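Local coordinates for uncharacterized protein Lpg0364 (PDB 4Q63), which is of unknown function but may, as a PilZ-like protein, bind cyclic-di-GMP, at residues Ile27-Val39 with Phe79-Leu92. Sequence-based numbering, arbitrary orientation. Where two conformers were deposited one is given.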
ATOM      1  N   ILE A  27      -9.171  -3.961  -0.488  1.00 51.76           N
ATOM      2  CA  ILE A  27      -9.253  -2.764   0.317  1.00 49.78           C
ATOM      3  C   ILE A  27      -8.934  -1.521  -0.508  1.00 48.68           C
ATOM      4  O   ILE A  27      -8.155  -1.572  -1.461  1.00 46.39           O
ATOM      5  CB  ILE A  27      -8.310  -2.848   1.526  1.00 54.54           C
ATOM      6  CG1 ILE A  27      -6.892  -3.168   1.070  1.00 55.55           C
ATOM      7  CG2 ILE A  27      -8.777  -3.926   2.491  1.00 57.99           C
ATOM      8  CD1 ILE A  27      -5.871  -2.227   1.636  1.00 54.98           C
ATOM      9  N   GLU A  28      -9.536  -0.399  -0.129  1.00 46.69           N
ATOM     10  CA  GLU A  28      -9.328   0.855  -0.837  1.00 42.58           C
ATOM     11  C   GLU A  28      -8.040   1.519  -0.367  1.00 42.98           C
ATOM     12  O   GLU A  28      -7.904   1.854   0.813  1.00 43.97           O
ATOM     13  CB  GLU A  28     -10.519   1.780  -0.598  1.00 43.87           C
ATOM     14  CG  GLU A  28     -10.651   2.912  -1.585  1.00 45.85           C
ATOM     15  CD  GLU A  28     -11.898   3.739  -1.322  1.00 47.22           C
ATOM     16  OE1 GLU A  28     -12.269   4.546  -2.195  1.00 51.49           O
ATOM     17  OE2 GLU A  28     -12.515   3.567  -0.243  1.00 44.53           O
ATOM     18  N   ILE A  29      -7.094   1.686  -1.291  0.50 38.54           N
ATOM     19  CA  ILE A  29      -5.851   2.411  -1.025  0.50 35.56           C
ATOM     20  C   ILE A  29      -5.939   3.826  -1.578  0.50 37.95           C
ATOM     21  O   ILE A  29      -6.270   4.024  -2.751  0.50 37.72           O
ATOM     22  CB  ILE A  29      -4.622   1.723  -1.664  0.50 38.88           C
ATOM     23  CG1 ILE A  29      -4.195   0.508  -0.837  0.50 38.74           C
ATOM     24  CG2 ILE A  29      -3.471   2.718  -1.796  0.50 41.24           C
ATOM     25  CD1 ILE A  29      -2.695   0.362  -0.678  0.50 38.67           C
ATOM     26  N   VAL A  30      -5.598   4.783  -0.802  0.57 38.05           N
ATOM     27  CA  VAL A  30      -5.700   6.149  -1.332  0.57 39.32           C
ATOM     28  C   VAL A  30      -4.357   6.857  -1.459  0.57 38.96           C
ATOM     29  O   VAL A  30      -4.245   7.834  -2.184  0.57 41.41           O
ATOM     30  CB  VAL A  30      -6.679   7.038  -0.522  0.57 47.53           C
ATOM     31  CG1 VAL A  30      -8.126   6.615  -0.769  0.57 48.94           C
ATOM     32  CG2 VAL A  30      -6.336   7.017   0.963  0.57 45.92           C
ATOM     33  N   GLU A  31      -3.342   6.374  -0.752  1.00 36.91           N
ATOM     34  CA  GLU A  31      -2.005   6.931  -0.910  1.00 41.44           C
ATOM     35  C   GLU A  31      -0.988   5.868  -0.552  1.00 39.74           C
ATOM     36  O   GLU A  31      -1.258   5.015   0.281  1.00 39.12           O
ATOM     37  CB  GLU A  31      -1.816   8.137   0.011  1.00 47.91           C
ATOM     38  CG  GLU A  31      -0.576   8.962  -0.287  0.82 48.42           C
ATOM     39  CD  GLU A  31      -0.505  10.224   0.563  0.58 52.42           C
ATOM     40  OE1 GLU A  31      -0.623  10.110   1.798  0.45 53.29           O
ATOM     41  OE2 GLU A  31      -0.339  11.325  -0.003  0.42 55.38           O
ATOM     42  N   ILE A  32       0.178   5.915  -1.180  1.00 37.17           N
ATOM     43  CA  ILE A  32       1.187   4.892  -0.922  1.00 37.66           C
ATOM     44  C   ILE A  32       2.598   5.447  -1.056  1.00 36.71           C
ATOM     45  O   ILE A  32       2.864   6.322  -1.878  1.00 35.89           O
ATOM     46  CB  ILE A  32       0.978   3.663  -1.834  1.00 36.22           C
ATOM     47  CG1 ILE A  32       1.822   2.471  -1.357  1.00 34.49           C
ATOM     48  CG2 ILE A  32       1.259   4.013  -3.298  1.00 39.80           C
ATOM     49  CD1 ILE A  32       1.395   1.167  -1.981  1.00 36.80           C
ATOM     50  N   SER A  33       3.486   4.976  -0.190  1.00 36.93           N
ATOM     51  CA  SER A  33       4.908   5.251  -0.331  1.00 38.92           C
ATOM     52  C   SER A  33       5.625   3.918  -0.147  1.00 39.38           C
ATOM     53  O   SER A  33       4.985   2.906   0.131  1.00 34.38           O
ATOM     54  CB  SER A  33       5.378   6.258   0.713  1.00 39.61           C
ATOM     55  OG  SER A  33       5.486   5.652   1.987  1.00 46.91           O
ATOM     56  N   SER A  34       6.943   3.909  -0.301  1.00 40.82           N
ATOM     57  CA  SER A  34       7.694   2.669  -0.138  1.00 39.84           C
ATOM     58  C   SER A  34       7.637   2.173   1.319  1.00 38.11           C
ATOM     59  O   SER A  34       7.853   0.999   1.584  1.00 37.97           O
ATOM     60  CB  SER A  34       9.151   2.845  -0.593  1.00 40.27           C
ATOM     61  OG  SER A  34       9.795   3.848   0.171  1.00 43.48           O
ATOM     62  N   ASN A  35       7.307   3.058   2.252  1.00 32.13           N
ATOM     63  CA  ASN A  35       7.325   2.712   3.678  1.00 34.82           C
ATOM     64  C   ASN A  35       5.933   2.528   4.295  1.00 30.92           C
ATOM     65  O   ASN A  35       5.801   2.228   5.493  1.00 29.56           O
ATOM     66  CB  ASN A  35       8.071   3.782   4.487  1.00 44.80           C
ATOM     67  CG  ASN A  35       9.565   3.791   4.231  1.00 58.48           C
ATOM     68  OD1 ASN A  35      10.152   2.783   3.847  1.00 63.47           O
ATOM     69  ND2 ASN A  35      10.193   4.942   4.457  1.00 68.35           N
ATOM     70  N   GLY A  36       4.894   2.726   3.500  1.00 31.74           N
ATOM     71  CA  GLY A  36       3.552   2.651   4.049  1.00 38.42           C
ATOM     72  C   GLY A  36       2.464   3.136   3.113  1.00 36.62           C
ATOM     73  O   GLY A  36       2.734   3.487   1.967  1.00 34.72           O
ATOM     74  N   ALA A  37       1.238   3.160   3.625  1.00 35.69           N
ATOM     75  CA  ALA A  37       0.055   3.462   2.834  1.00 35.45           C
ATOM     76  C   ALA A  37      -1.059   4.018   3.722  1.00 37.42           C
ATOM     77  O   ALA A  37      -1.080   3.779   4.929  1.00 35.10           O
ATOM     78  CB  ALA A  37      -0.443   2.195   2.149  1.00 31.69           C
ATOM     79  N   VAL A  38      -1.987   4.724   3.091  1.00 37.01           N
ATOM     80  CA  VAL A  38      -3.238   5.136   3.719  1.00 35.66           C
ATOM     81  C   VAL A  38      -4.382   4.356   3.079  1.00 35.00           C
ATOM     82  O   VAL A  38      -4.565   4.409   1.864  1.00 36.04           O
ATOM     83  CB  VAL A  38      -3.448   6.612   3.490  1.00 38.26           C
ATOM     84  CG1 VAL A  38      -4.763   7.104   4.200  1.00 38.02           C
ATOM     85  CG2 VAL A  38      -2.214   7.371   3.992  1.00 42.39           C
ATOM     86  N   VAL A  39      -5.097   3.577   3.888  1.00 33.66           N
ATOM     87  CA  VAL A  39      -6.231   2.788   3.411  1.00 36.71           C
ATOM     88  C   VAL A  39      -7.536   3.192   4.127  1.00 44.11           C
ATOM     89  O   VAL A  39      -7.507   3.804   5.205  1.00 35.56           O
ATOM     90  CB  VAL A  39      -5.994   1.280   3.588  1.00 38.32           C
ATOM     91  CG1 VAL A  39      -4.710   0.853   2.849  1.00 36.29           C
ATOM     92  CG2 VAL A  39      -5.897   0.909   5.067  1.00 42.20           C
ATOM     93  N   PHE A  79       4.929  -0.394   6.355  1.00 28.33           N
ATOM     94  CA  PHE A  79       5.511  -1.642   5.817  1.00 28.00           C
ATOM     95  C   PHE A  79       6.813  -1.908   6.557  1.00 30.10           C
ATOM     96  O   PHE A  79       7.742  -1.106   6.523  1.00 32.38           O
ATOM     97  CB  PHE A  79       5.788  -1.555   4.313  1.00 25.68           C
ATOM     98  CG  PHE A  79       4.574  -1.241   3.484  1.00 29.41           C
ATOM     99  CD1 PHE A  79       3.361  -1.865   3.731  1.00 34.10           C
ATOM    100  CD2 PHE A  79       4.641  -0.309   2.464  1.00 30.10           C
ATOM    101  CE1 PHE A  79       2.256  -1.579   2.971  1.00 35.01           C
ATOM    102  CE2 PHE A  79       3.524  -0.014   1.691  1.00 28.75           C
ATOM    103  CZ  PHE A  79       2.335  -0.642   1.941  1.00 32.66           C
ATOM    104  N   THR A  80       6.879  -3.045   7.231  1.00 23.98           N
ATOM    105  CA  THR A  80       7.917  -3.268   8.212  1.00 29.63           C
ATOM    106  C   THR A  80       9.214  -3.908   7.741  1.00 35.86           C
ATOM    107  O   THR A  80      10.202  -3.895   8.481  1.00 38.77           O
ATOM    108  CB  THR A  80       7.356  -4.087   9.380  1.00 34.93           C
ATOM    109  OG1 THR A  80       6.699  -5.248   8.860  1.00 37.99           O
ATOM    110  CG2 THR A  80       6.333  -3.247  10.151  1.00 33.85           C
ATOM    111  N   LYS A  81       9.232  -4.483   6.537  1.00 40.25           N
ATOM    112  CA  LYS A  81      10.432  -5.203   6.097  1.00 43.56           C
ATOM    113  C   LYS A  81      11.227  -4.403   5.076  1.00 43.84           C
ATOM    114  O   LYS A  81      10.733  -4.093   3.981  1.00 38.52           O
ATOM    115  CB  LYS A  81      10.084  -6.588   5.537  1.00 43.36           C
ATOM    116  CG  LYS A  81       9.189  -7.394   6.466  1.00 53.36           C
ATOM    117  CD  LYS A  81       9.903  -7.698   7.791  1.00 63.27           C
ATOM    118  CE  LYS A  81       8.968  -8.344   8.810  1.00 62.57           C
ATOM    119  NZ  LYS A  81       8.120  -9.407   8.222  1.00 31.55           N
ATOM    120  N   GLU A  82      12.467  -4.095   5.439  1.00 43.92           N
ATOM    121  CA  GLU A  82      13.328  -3.274   4.602  1.00 49.22           C
ATOM    122  C   GLU A  82      13.483  -3.832   3.189  1.00 46.09           C
ATOM    123  O   GLU A  82      13.367  -3.085   2.221  1.00 43.26           O
ATOM    124  CB  GLU A  82      14.699  -3.065   5.251  0.70 56.26           C
ATOM    125  CG  GLU A  82      15.448  -1.863   4.695  0.93 61.29           C
ATOM    126  CD  GLU A  82      16.596  -1.431   5.587  0.39 70.28           C
ATOM    127  OE1 GLU A  82      17.620  -2.145   5.620  0.81 73.77           O
ATOM    128  OE2 GLU A  82      16.467  -0.381   6.260  0.79 74.89           O
ATOM    129  N   ASP A  83      13.722  -5.134   3.066  1.00 46.29           N
ATOM    130  CA  ASP A  83      13.937  -5.723   1.744  1.00 51.59           C
ATOM    131  C   ASP A  83      12.679  -5.652   0.867  1.00 50.59           C
ATOM    132  O   ASP A  83      12.769  -5.452  -0.345  1.00 52.94           O
ATOM    133  CB  ASP A  83      14.476  -7.155   1.852  0.92 55.64           C
ATOM    134  CG  ASP A  83      13.427  -8.147   2.314  0.46 51.20           C
ATOM    135  OD1 ASP A  83      12.508  -7.777   3.089  0.57 45.87           O
ATOM    136  OD2 ASP A  83      13.533  -9.309   1.882  0.46 52.03           O
ATOM    137  N   GLU A  84      11.509  -5.789   1.484  1.00 39.05           N
ATOM    138  CA  GLU A  84      10.248  -5.610   0.767  1.00 41.35           C
ATOM    139  C   GLU A  84       9.974  -4.136   0.413  1.00 37.51           C
ATOM    140  O   GLU A  84       9.401  -3.852  -0.639  1.00 40.31           O
ATOM    141  CB  GLU A  84       9.079  -6.159   1.587  1.00 43.05           C
ATOM    142  CG  GLU A  84       9.217  -7.642   1.913  1.00 42.41           C
ATOM    143  CD  GLU A  84       8.216  -8.090   2.958  1.00 40.69           C
ATOM    144  OE1 GLU A  84       7.379  -7.292   3.404  1.00 30.34           O
ATOM    145  OE2 GLU A  84       8.274  -9.248   3.371  1.00 42.05           O
ATOM    146  N   THR A  85      10.375  -3.203   1.270  1.00 36.72           N
ATOM    147  CA  THR A  85      10.182  -1.782   0.955  1.00 40.39           C
ATOM    148  C   THR A  85      11.141  -1.318  -0.148  1.00 46.00           C
ATOM    149  O   THR A  85      10.825  -0.406  -0.926  1.00 44.53           O
ATOM    150  CB  THR A  85      10.316  -0.869   2.185  1.00 41.28           C
ATOM    151  OG1 THR A  85      11.645  -0.949   2.729  1.00 44.24           O
ATOM    152  CG2 THR A  85       9.273  -1.246   3.259  1.00 43.75           C
ATOM    153  N   ASN A  86      12.311  -1.944  -0.211  1.00 49.14           N
ATOM    154  CA  ASN A  86      13.245  -1.702  -1.316  1.00 49.95           C
ATOM    155  C   ASN A  86      12.655  -2.113  -2.655  1.00 46.11           C
ATOM    156  O   ASN A  86      12.755  -1.376  -3.629  1.00 53.31           O
ATOM    157  CB  ASN A  86      14.585  -2.409  -1.090  1.00 56.43           C
ATOM    158  CG  ASN A  86      15.414  -1.760   0.005  1.00 62.86           C
ATOM    159  OD1 ASN A  86      15.198  -0.604   0.368  1.00 58.10           O
ATOM    160  ND2 ASN A  86      16.385  -2.503   0.527  1.00 73.07           N
ATOM    161  N   LYS A  87      12.030  -3.283  -2.711  1.00 44.81           N
ATOM    162  CA  LYS A  87      11.371  -3.715  -3.940  1.00 45.73           C
ATOM    163  C   LYS A  87      10.248  -2.755  -4.346  1.00 41.56           C
ATOM    164  O   LYS A  87      10.128  -2.366  -5.514  1.00 40.69           O
ATOM    165  CB  LYS A  87      10.807  -5.132  -3.799  1.00 50.48           C
ATOM    166  CG  LYS A  87      11.791  -6.256  -4.062  0.54 62.27           C
ATOM    167  CD  LYS A  87      11.052  -7.586  -4.222  0.80 69.62           C
ATOM    168  CE  LYS A  87       9.952  -7.476  -5.279  0.86 73.18           C
ATOM    169  NZ  LYS A  87       8.689  -8.157  -4.868  1.00 72.00           N
ATOM    170  N   LEU A  88       9.414  -2.402  -3.378  1.00 37.54           N
ATOM    171  CA  LEU A  88       8.301  -1.493  -3.606  1.00 37.31           C
ATOM    172  C   LEU A  88       8.757  -0.129  -4.124  1.00 41.85           C
ATOM    173  O   LEU A  88       8.138   0.451  -5.021  1.00 42.46           O
ATOM    174  CB  LEU A  88       7.510  -1.297  -2.311  1.00 34.71           C
ATOM    175  CG  LEU A  88       6.299  -0.384  -2.476  1.00 33.64           C
ATOM    176  CD1 LEU A  88       5.408  -0.941  -3.603  1.00 35.86           C
ATOM    177  CD2 LEU A  88       5.531  -0.265  -1.170  1.00 30.83           C
ATOM    178  N   PHE A  89       9.825   0.384  -3.532  1.00 41.94           N
ATOM    179  CA  PHE A  89      10.391   1.656  -3.939  1.00 43.47           C
ATOM    180  C   PHE A  89      10.648   1.715  -5.439  1.00 42.95           C
ATOM    181  O   PHE A  89      10.297   2.692  -6.096  1.00 46.60           O
ATOM    182  CB  PHE A  89      11.700   1.907  -3.194  1.00 45.86           C
ATOM    183  CG  PHE A  89      12.452   3.111  -3.690  1.00 53.84           C
ATOM    184  CD1 PHE A  89      12.088   4.383  -3.291  1.00 56.80           C
ATOM    185  CD2 PHE A  89      13.515   2.968  -4.568  1.00 62.22           C
ATOM    186  CE1 PHE A  89      12.779   5.494  -3.749  1.00 62.80           C
ATOM    187  CE2 PHE A  89      14.210   4.076  -5.030  1.00 68.12           C
ATOM    188  CZ  PHE A  89      13.840   5.339  -4.618  1.00 66.41           C
ATOM    189  N   LEU A  90      11.263   0.669  -5.976  1.00 46.73           N
ATOM    190  CA  LEU A  90      11.598   0.632  -7.395  1.00 50.44           C
ATOM    191  C   LEU A  90      10.365   0.592  -8.294  1.00 47.47           C
ATOM    192  O   LEU A  90      10.370   1.153  -9.387  1.00 45.81           O
ATOM    193  CB  LEU A  90      12.511  -0.552  -7.690  1.00 55.53           C
ATOM    194  CG  LEU A  90      13.892  -0.439  -7.043  1.00 60.16           C
ATOM    195  CD1 LEU A  90      14.774  -1.608  -7.435  1.00 63.78           C
ATOM    196  CD2 LEU A  90      14.551   0.880  -7.433  1.00 65.65           C
ATOM    197  N   VAL A  91       9.307  -0.070  -7.832  1.00 44.13           N
ATOM    198  CA  VAL A  91       8.065  -0.155  -8.595  1.00 43.30           C
ATOM    199  C   VAL A  91       7.374   1.214  -8.593  1.00 38.60           C
ATOM    200  O   VAL A  91       6.876   1.683  -9.616  1.00 41.91           O
ATOM    201  CB  VAL A  91       7.119  -1.227  -8.007  1.00 48.53           C
ATOM    202  CG1 VAL A  91       5.783  -1.241  -8.756  1.00 49.43           C
ATOM    203  CG2 VAL A  91       7.775  -2.594  -8.068  1.00 54.81           C
ATOM    204  N   LEU A  92       7.359   1.850  -7.435  1.00 40.40           N
ATOM    205  CA  LEU A  92       6.789   3.187  -7.302  1.00 39.58           C
ATOM    206  C   LEU A  92       7.555   4.225  -8.104  1.00 44.10           C
ATOM    207  O   LEU A  92       6.958   5.136  -8.669  1.00 48.52           O
ATOM    208  CB  LEU A  92       6.742   3.598  -5.832  1.00 38.87           C
ATOM    209  CG  LEU A  92       5.756   2.773  -5.008  1.00 41.42           C
ATOM    210  CD1 LEU A  92       5.821   3.210  -3.556  1.00 33.84           C
ATOM    211  CD2 LEU A  92       4.327   2.871  -5.568  1.00 41.19           C
TER
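The beta hairpin of strands 25-33 and 36-40 in this PilZ-like beta barrel meets the C-terminal helix through its type I turn, Ser33 to Gly36, and illustrates how a helix packs on the tip of a barrel hairpin. Phe79, ending the strand that pairs with 36-40, donates its N-H to Asn35 O, N to O 2.9 Å; the bond is fairly straight, but the donor stands well above the carbonyl plane. CG anti to the carbonyl carbon (chi1 -58°) lays the Phe79 ring alongside the turn, with Gly36 CA over one face, a CH-pi contact 3.8 Å from the centroid, while Ser34 O lies in the ring plane at the edge and Ala37 CB approaches CZ obliquely. Thr85 CB and CG2 both come to 3.1 Å from Ser34 O, a buried carbonyl oxygen that has no hydrogen-bonding partner in the model; Thr85 OG1 donates to Glu82 O, within its own helix. One turn on, Leu88 CD2 rests against Ser33 O and Ser34 CA. Phe89 CB meets Ser34 CB at 3.8 Å. Farther along the helix, Leu92 divides its branches: CD1 lies on the Ser33-Ser34 peptide and CD2 reaches Ile32 CG2 at 4.0 Å. Leu54 of strand 49-56 touches both Ile32 and Leu88. Ser33 OG accepts from Asn35 N, forming an ST turn at the hairpin tip on which the helix of this PilZ-like barrel packs.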